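Local coordinates for O-methyltransferase (Bacillus halodurans, PDB 2GPY), which is of unproven function but probably transfers a methyl group from S-adenosylmethionine to a hydroxyl of its substrate, at residues Ile37-Gly42 / Val204-Ala209. Numbering follows the deposited sequence.
With MG (magnesium ion), chain G; ZN (zinc ion), chain H.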
loop_
_atom_site.group_PDB
_atom_site.type_symbol
_atom_site.label_atom_id
_atom_site.label_comp_id
_atom_site.label_asym_id
_atom_site.label_seq_id
_atom_site.Cartn_x
_atom_site.Cartn_y
_atom_site.Cartn_z
ATOM N N ILE B 37 -9.191 -19.899 -3.794
ATOM C CA ILE B 37 -8.117 -19.219 -4.512
ATOM C C ILE B 37 -8.478 -17.753 -4.545
ATOM O O ILE B 37 -9.658 -17.420 -4.666
ATOM C CB ILE B 37 -7.952 -19.776 -5.964
ATOM C CG1 ILE B 37 -6.765 -19.153 -6.679
ATOM C CG2 ILE B 37 -9.221 -19.595 -6.796
ATOM C CD1 ILE B 37 -6.379 -19.879 -7.987
HETATM N N MSE B 38 -7.482 -16.878 -4.398
HETATM C CA MSE B 38 -7.730 -15.451 -4.549
HETATM C C MSE B 38 -8.089 -15.135 -5.978
HETATM O O MSE B 38 -7.465 -15.637 -6.922
HETATM C CB MSE B 38 -6.501 -14.618 -4.134
HETATM C CG MSE B 38 -6.863 -13.212 -3.802
HETATM SE SE MSE B 38 -5.289 -12.324 -3.084
HETATM C CE MSE B 38 -6.210 -10.723 -2.652
ATOM N N ASP B 39 -9.109 -14.299 -6.139
ATOM C CA ASP B 39 -9.554 -13.884 -7.450
ATOM C C ASP B 39 -8.434 -13.147 -8.151
ATOM O O ASP B 39 -7.573 -12.536 -7.507
ATOM C CB ASP B 39 -10.792 -12.995 -7.353
ATOM C CG ASP B 39 -10.488 -11.622 -6.799
ATOM O OD1 ASP B 39 -10.322 -11.484 -5.561
ATOM O OD2 ASP B 39 -10.430 -10.669 -7.616
ATOM N N LEU B 40 -8.442 -13.212 -9.475
ATOM C CA LEU B 40 -7.306 -12.739 -10.247
ATOM C C LEU B 40 -7.010 -11.236 -10.098
ATOM O O LEU B 40 -5.846 -10.843 -9.964
ATOM C CB LEU B 40 -7.535 -13.084 -11.716
ATOM C CG LEU B 40 -6.356 -13.102 -12.681
ATOM C CD1 LEU B 40 -6.791 -13.770 -13.992
ATOM C CD2 LEU B 40 -5.864 -11.728 -12.955
ATOM N N LEU B 41 -8.041 -10.397 -10.194
ATOM C CA LEU B 41 -7.833 -8.957 -10.007
ATOM C C LEU B 41 -7.352 -8.554 -8.637
ATOM O O LEU B 41 -6.476 -7.707 -8.543
ATOM C CB LEU B 41 -9.035 -8.123 -10.445
ATOM C CG LEU B 41 -8.533 -7.209 -11.585
ATOM C CD1 LEU B 41 -8.895 -7.727 -12.935
ATOM C CD2 LEU B 41 -9.060 -5.811 -11.419
ATOM N N GLY B 42 -7.896 -9.158 -7.583
ATOM C CA GLY B 42 -7.378 -8.948 -6.221
ATOM C C GLY B 42 -5.923 -9.387 -6.089
ATOM O O GLY B 42 -5.117 -8.745 -5.397
ATOM N N VAL B 204 -10.627 -3.633 -3.984
ATOM C CA VAL B 204 -10.055 -4.381 -5.087
ATOM C C VAL B 204 -10.305 -5.872 -4.841
ATOM O O VAL B 204 -10.240 -6.336 -3.699
ATOM C CB VAL B 204 -8.553 -4.086 -5.239
ATOM C CG1 VAL B 204 -7.776 -4.405 -3.945
ATOM C CG2 VAL B 204 -7.996 -4.810 -6.413
ATOM N N GLY B 205 -10.586 -6.610 -5.910
ATOM C CA GLY B 205 -10.967 -8.015 -5.786
ATOM C C GLY B 205 -12.187 -8.118 -4.891
ATOM O O GLY B 205 -13.167 -7.403 -5.095
ATOM N N ASP B 206 -12.113 -8.989 -3.884
ATOM C CA ASP B 206 -13.212 -9.192 -2.932
ATOM C C ASP B 206 -13.095 -8.314 -1.675
ATOM O O ASP B 206 -13.768 -8.545 -0.668
ATOM C CB ASP B 206 -13.293 -10.690 -2.573
ATOM C CG ASP B 206 -13.815 -11.529 -3.727
ATOM O OD1 ASP B 206 -14.567 -10.968 -4.551
ATOM O OD2 ASP B 206 -13.512 -12.742 -3.825
ATOM N N GLY B 207 -12.240 -7.295 -1.741
ATOM C CA GLY B 207 -11.937 -6.470 -0.578
ATOM C C GLY B 207 -10.707 -7.021 0.125
ATOM O O GLY B 207 -10.626 -8.238 0.433
ATOM N N ILE B 208 -9.733 -6.140 0.321
ATOM C CA ILE B 208 -8.518 -6.474 1.035
ATOM C C ILE B 208 -8.344 -5.450 2.138
ATOM O O ILE B 208 -8.287 -4.248 1.857
ATOM C CB ILE B 208 -7.295 -6.428 0.135
ATOM C CG1 ILE B 208 -7.467 -7.365 -1.089
ATOM C CG2 ILE B 208 -6.030 -6.826 0.960
ATOM C CD1 ILE B 208 -6.339 -7.202 -2.109
ATOM N N ALA B 209 -8.293 -5.907 3.388
ATOM C CA ALA B 209 -7.973 -4.982 4.477
ATOM C C ALA B 209 -6.469 -4.975 4.642
ATOM O O ALA B 209 -5.821 -6.040 4.591
ATOM C CB ALA B 209 -8.626 -5.423 5.747
HETATM MG MG MG G . -12.271 -14.147 -2.874
HETATM ZN ZN ZN H . -15.200 -12.165 -6.162
HETATM O O HOH W 1 -11.098 -15.824 -2.400
HETATM O O HOH W 2 -9.486 -9.886 -3.367
HETATM O O HOH W 3 -10.516 -13.017 -3.492
HETATM O O HOH W 4 -13.780 -15.471 -2.437
HETATM O O HOH W 5 -12.388 -14.914 -4.773
#
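The start of helix 40-53 meets the type II' beta turn Val204-Gly207, which links strands 197-202 and 208-213 at the antiparallel end of the sheet in this Rossmann-like O-methyltransferase fold. The backbones are closest where Gly42 CA and Gly205 CA lie 3.7 Å apart; a CB on either glycine would clash with Asp39 OD1, and Gly205 also has positive phi. Asp39, the N-cap residue, carries its CG between backbone N and carbonyl carbon (chi1 71°), which turns the carboxylate back to the first helical turn, where OD2 accepts a nearly straight bond from Gly42 N (3.0 Å, 165°), the donor standing above the carboxylate plane. OD2 also packs against Gly205 CA. Asp39 OD1 is hydrogen-bonded to two waters: one also accepts from Asp206 N, and the other, 2.6 Å from Asp39 OD1, is a magnesium ligand. Asp39 is thus second-shell to the metal, whose first shell includes Asp206 and Asn160. An alanine in place of Asp39 would remove the helix cap and both water bonds, and would probably loosen the turn and the magnesium's water shell. Between helix and strand 208-213, the extended selenomethionine side chain of Met38 crosses that of Ile208 at about a right angle, CE lying 3.6 Å from CD1, with Leu46 touching both. Asp206 splits its carboxylate between two metals: OD2 binds magnesium and OD1 binds a zinc ion, each at 2.1 Å.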